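Local coordinates for GrpB family protein (Enterococcus faecalis, PDB 2NRK) that is of unknown function but belongs to the GrpB (UPF0157) family, grouped with the nucleotidyltransferases, which suggests without proving a nucleotide-related role, at residues Gln28-Lys31 with Glu32-Lys36; Ala158-Lys161 with Lys162-Glu166. All coordinates share one frame; numbering follows the deposited sequence.

Contact 1. Residues Gln28-Lys31 with Glu32-Lys36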
loop_
_atom_site.group_PDB
_atom_site.type_symbol
_atom_site.label_atom_id
_atom_site.label_comp_id
_atom_site.label_asym_id
_atom_site.label_seq_id
_atom_site.Cartn_x
_atom_site.Cartn_y
_atom_site.Cartn_z
ATOM N N GLN A 28 24.541 0.438 3.284
ATOM C CA GLN A 28 25.739 -0.168 3.881
ATOM C C GLN A 28 25.540 -0.279 5.386
ATOM O O GLN A 28 26.020 -1.219 6.012
ATOM C CB GLN A 28 27.022 0.634 3.603
ATOM C CG GLN A 28 27.534 0.558 2.164
ATOM C CD GLN A 28 28.922 1.202 2.009
ATOM O OE1 GLN A 28 29.840 0.613 1.393
ATOM N NE2 GLN A 28 29.083 2.403 2.557
ATOM N N ILE A 29 24.832 0.701 5.952
ATOM C CA ILE A 29 24.614 0.766 7.404
ATOM C C ILE A 29 23.477 -0.142 7.835
ATOM O O ILE A 29 23.599 -0.866 8.827
ATOM C CB ILE A 29 24.352 2.223 7.868
ATOM C CG1 ILE A 29 25.627 3.056 7.689
ATOM C CG2 ILE A 29 23.842 2.280 9.318
ATOM C CD1 ILE A 29 25.342 4.542 7.716
ATOM N N LEU A 30 22.386 -0.115 7.063
ATOM C CA LEU A 30 21.174 -0.832 7.448
ATOM C C LEU A 30 21.243 -2.339 7.205
ATOM O O LEU A 30 20.538 -3.119 7.862
ATOM C CB LEU A 30 19.992 -0.265 6.664
ATOM C CG LEU A 30 19.573 1.136 7.080
ATOM C CD1 LEU A 30 18.815 1.759 5.950
ATOM C CD2 LEU A 30 18.742 1.012 8.355
ATOM N N LYS A 31 22.058 -2.744 6.232
ATOM C CA LYS A 31 22.276 -4.161 5.924
ATOM C C LYS A 31 20.955 -4.882 5.636
ATOM O O LYS A 31 20.084 -4.314 4.963
ATOM C CB LYS A 31 23.110 -4.850 7.021
ATOM C CG LYS A 31 24.487 -4.170 7.201
ATOM C CD LYS A 31 25.388 -4.840 8.185
ATOM C CE LYS A 31 26.595 -3.913 8.418
ATOM N NZ LYS A 31 27.542 -4.518 9.372
ATOM N N GLU A 32 20.802 -6.097 6.170
ATOM C CA GLU A 32 19.656 -6.960 5.838
ATOM C C GLU A 32 18.301 -6.423 6.279
ATOM O O GLU A 32 17.274 -6.805 5.702
ATOM C CB GLU A 32 19.836 -8.382 6.395
ATOM C CG GLU A 32 21.057 -9.138 5.873
ATOM C CD GLU A 32 22.330 -8.811 6.634
ATOM O OE1 GLU A 32 22.301 -7.937 7.531
ATOM O OE2 GLU A 32 23.365 -9.452 6.349
ATOM N N ASN A 33 18.291 -5.534 7.271
ATOM C CA ASN A 33 17.046 -4.973 7.769
ATOM C C ASN A 33 16.395 -4.044 6.724
ATOM O O ASN A 33 15.204 -3.738 6.814
ATOM C CB ASN A 33 17.320 -4.196 9.051
ATOM C CG ASN A 33 16.061 -3.845 9.812
ATOM O OD1 ASN A 33 15.031 -4.519 9.716
ATOM N ND2 ASN A 33 16.148 -2.789 10.598
ATOM N N CYS A 34 17.185 -3.599 5.750
ATOM C CA CYS A 34 16.682 -2.666 4.721
ATOM C C CYS A 34 16.025 -3.426 3.576
ATOM O O CYS A 34 16.683 -4.209 2.865
ATOM C CB CYS A 34 17.806 -1.790 4.172
ATOM S SG CYS A 34 17.212 -0.588 2.952
ATOM N N LEU A 35 14.719 -3.228 3.416
ATOM C CA LEU A 35 13.999 -3.901 2.331
ATOM C C LEU A 35 14.086 -3.095 1.048
ATOM O O LEU A 35 14.140 -3.689 -0.056
ATOM C CB LEU A 35 12.513 -4.084 2.687
ATOM C CG LEU A 35 12.261 -5.115 3.796
ATOM C CD1 LEU A 35 10.850 -4.964 4.330
ATOM C CD2 LEU A 35 12.470 -6.547 3.268
ATOM N N LYS A 36 14.069 -1.763 1.174
ATOM C CA LYS A 36 14.021 -0.903 -0.009
ATOM C C LYS A 36 14.370 0.535 0.387
ATOM O O LYS A 36 13.962 0.998 1.435
ATOM C CB LYS A 36 12.594 -0.947 -0.602
ATOM C CG LYS A 36 12.417 -0.184 -1.899
ATOM C CD LYS A 36 13.146 -0.908 -3.011
ATOM C CE LYS A 36 12.952 -0.147 -4.308
ATOM N NZ LYS A 36 13.492 -1.022 -5.363
HETATM O O HOH W 1 19.157 -5.150 2.166
#
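A helix-to-strand turn carries the chain from helix 14-30 into strand 34-40, and in it L30 and K31 meet N33 and C34. K31 has positive phi (56°), a sign that the helical path has ended. E32 and N33 then have the backbone angles of a type I beta-turn running from K31 to C34. The bond that closes this turn goes from C34 N to K31 O, 3.1 Å long and fairly straight at hydrogen, although the donor stands well above the carbonyl plane. One residue earlier, N33 N reaches L30 O at 3.4 Å in a weak, bent bond that closes an overlapping turn with K31 and E32 at its corners, close to type II'. Water 1 lies 2.7 Å from C34 O and also within donor reach of K31 O. Other acceptors compete for its protons, so these links need not all hold at once.

The apolar part of the contact joins the two ends, where L30 CB touches C34 CB at 3.6 Å and L30 CD1 comes alongside the cysteine, 4.1 Å from C34 SG. The thiol extends away from its own backbone N (chi1 -178°), which sets SG beside the leucine branch. N33 CB lies 3.6 Å from L30 O, while its amide end turns to another part of the fold: N33 OD1 accepts from E62 N, which together with a backbone bond to E61 ties the turn to the chain just after strand 54-60. L30 packs on F73 of helix 70-75 and on V58 of strand 54-60. Beyond C34, L35 and K36 both face I59 in a classic beta bulge, at the start of strand 34-40, outermost in this chain's mixed sheet, beside strand 54-60.

Contact 2. Residues Ala158-Lys161 with Lys162-Glu166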
loop_
_atom_site.group_PDB
_atom_site.type_symbol
_atom_site.label_atom_id
_atom_site.label_comp_id
_atom_site.label_asym_id
_atom_site.label_seq_id
_atom_site.Cartn_x
_atom_site.Cartn_y
_atom_site.Cartn_z
ATOM N N ALA A 158 -2.543 22.397 2.561
ATOM C CA ALA A 158 -3.876 22.036 2.042
ATOM C C ALA A 158 -3.754 21.449 0.625
ATOM O O ALA A 158 -4.462 20.481 0.276
ATOM C CB ALA A 158 -4.812 23.256 2.050
ATOM N N PHE A 159 -2.869 22.040 -0.181
ATOM C CA PHE A 159 -2.618 21.556 -1.535
ATOM C C PHE A 159 -2.049 20.147 -1.477
ATOM O O PHE A 159 -2.523 19.232 -2.159
ATOM C CB PHE A 159 -1.648 22.478 -2.282
ATOM C CG PHE A 159 -1.280 21.965 -3.667
ATOM C CD1 PHE A 159 -2.126 22.175 -4.750
ATOM C CD2 PHE A 159 -0.114 21.220 -3.859
ATOM C CE1 PHE A 159 -1.791 21.710 -6.034
ATOM C CE2 PHE A 159 0.204 20.749 -5.105
ATOM C CZ PHE A 159 -0.623 20.987 -6.205
ATOM N N ILE A 160 -1.037 19.964 -0.638
ATOM C CA ILE A 160 -0.426 18.632 -0.518
ATOM C C ILE A 160 -1.452 17.567 -0.087
ATOM O O ILE A 160 -1.486 16.478 -0.668
ATOM C CB ILE A 160 0.788 18.665 0.440
ATOM C CG1 ILE A 160 1.925 19.436 -0.242
ATOM C CG2 ILE A 160 1.184 17.227 0.839
ATOM C CD1 ILE A 160 3.051 19.888 0.756
ATOM N N LYS A 161 -2.275 17.857 0.921
ATOM C CA LYS A 161 -3.304 16.892 1.353
ATOM C C LYS A 161 -4.280 16.559 0.224
ATOM O O LYS A 161 -4.643 15.402 0.033
ATOM C CB LYS A 161 -4.072 17.384 2.590
ATOM C CG LYS A 161 -3.218 17.492 3.856
ATOM C CD LYS A 161 -3.137 16.204 4.656
ATOM C CE LYS A 161 -2.655 16.488 6.090
ATOM N NZ LYS A 161 -1.289 17.067 6.083
ATOM N N LYS A 162 -4.671 17.572 -0.547
ATOM C CA LYS A 162 -5.581 17.340 -1.674
ATOM C C LYS A 162 -4.931 16.385 -2.685
ATOM O O LYS A 162 -5.549 15.408 -3.160
ATOM C CB LYS A 162 -5.905 18.670 -2.377
ATOM C CG LYS A 162 -6.774 18.468 -3.612
ATOM C CD LYS A 162 -7.085 19.778 -4.336
ATOM C CE LYS A 162 -8.347 19.560 -5.175
ATOM N NZ LYS A 162 -8.644 20.603 -6.141
ATOM N N ILE A 163 -3.701 16.690 -3.042
ATOM C CA ILE A 163 -2.981 15.882 -4.024
ATOM C C ILE A 163 -2.700 14.471 -3.500
ATOM O O ILE A 163 -2.770 13.482 -4.253
ATOM C CB ILE A 163 -1.677 16.600 -4.493
ATOM C CG1 ILE A 163 -2.044 17.936 -5.160
ATOM C CG2 ILE A 163 -0.829 15.669 -5.429
ATOM C CD1 ILE A 163 -3.154 17.825 -6.242
ATOM N N GLU A 164 -2.365 14.382 -2.216
ATOM C CA GLU A 164 -2.109 13.041 -1.624
ATOM C C GLU A 164 -3.365 12.164 -1.752
ATOM O O GLU A 164 -3.280 10.941 -1.983
ATOM C CB GLU A 164 -1.730 13.161 -0.148
ATOM C CG GLU A 164 -0.266 13.599 0.047
ATOM C CD GLU A 164 0.122 13.817 1.539
ATOM O OE1 GLU A 164 -0.779 13.964 2.403
ATOM O OE2 GLU A 164 1.365 13.831 1.812
ATOM N N LYS A 165 -4.520 12.777 -1.574
ATOM C CA LYS A 165 -5.778 12.044 -1.664
ATOM C C LYS A 165 -6.039 11.600 -3.104
ATOM O O LYS A 165 -6.363 10.434 -3.358
ATOM C CB LYS A 165 -6.913 12.913 -1.108
ATOM C CG LYS A 165 -8.263 12.287 -1.187
ATOM C CD LYS A 165 -9.241 13.059 -0.255
ATOM C CE LYS A 165 -10.670 12.634 -0.514
ATOM N NZ LYS A 165 -11.664 13.411 0.339
ATOM N N GLU A 166 -5.898 12.519 -4.066
ATOM C CA GLU A 166 -6.028 12.173 -5.475
ATOM C C GLU A 166 -5.031 11.067 -5.839
ATOM O O GLU A 166 -5.365 10.133 -6.590
ATOM C CB GLU A 166 -5.755 13.382 -6.363
ATOM C CG GLU A 166 -6.803 14.485 -6.222
ATOM C CD GLU A 166 -6.580 15.672 -7.175
ATOM O OE1 GLU A 166 -5.633 15.668 -7.986
ATOM O OE2 GLU A 166 -7.374 16.633 -7.106
HETATM O O HOH W 2 0.312 15.294 4.570
#
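I163 sits one turn after F159 on the C-terminal alpha-helix 157-171, an i/i+4 pair in which an aliphatic branch lies over an aromatic face. From the start of the branch, I163 CB lies 3.6 Å from F159 O, the carbonyl that also receives I163 N at 2.9 Å in a nearly straight bond (168° at hydrogen). CG1 points away from its own carbonyl carbon (chi1 -61°) and so swings back toward the preceding turn. There it comes within 3.3 Å of F159 O and over the phenyl ring, 3.7 Å from the F159 centroid and 20° off the ring normal, a CH-pi contact displaced toward the rim. At the tip, CD1 stays at the same ring, 4.1 Å from F159 CZ. The phenylalanine can meet this branch because its CG is anti to the backbone N, carrying the ring toward the C-terminal end of the helix. Its ring also meets that of Y134 and packs on T133 and L137 of helix 128-142, while I163 is buried against I130 of that helix and against F120, Y123 and L124 of helix 111-126.

Alongside runs a second i/i+4 pair, I160 with E164. I160 CG2 approaches the carboxylate at E164 OE2, 3.5 Å away, and the same oxygen forms a salt bridge with R116 of helix 111-126, which probably steadies the negative charge. K161 and E164 lie side by side and point the same way, without direct contact between their charged atoms. The lysine has its salt bridge with D157 at the start of the helix. Water 2 spans the gap: it accepts from K161 NZ at 2.8 Å and donates to E164 OE1, also at 2.8 Å.

The two contacts come in series along the chain, 28-36 near the beginning and 158-166 near the end. Their centres are 31 Å apart, their nearest atoms about 18 Å, on opposite sides of the chain's centre. Contact 1 joins helix 14-30 to strand 34-40, outermost in this chain's mixed sheet, whereas contact 2 spans more than two turns of helix 157-171, lying against helices 111-126 and 128-142. They share no helix or strand. Each reaches the dimer partner: K165 packs on F108 of the second subunit, and L35 and K36 on E173 and W172 of the second subunit, just past its copy of helix 157-171, so the far ends of the chain meet across the interface.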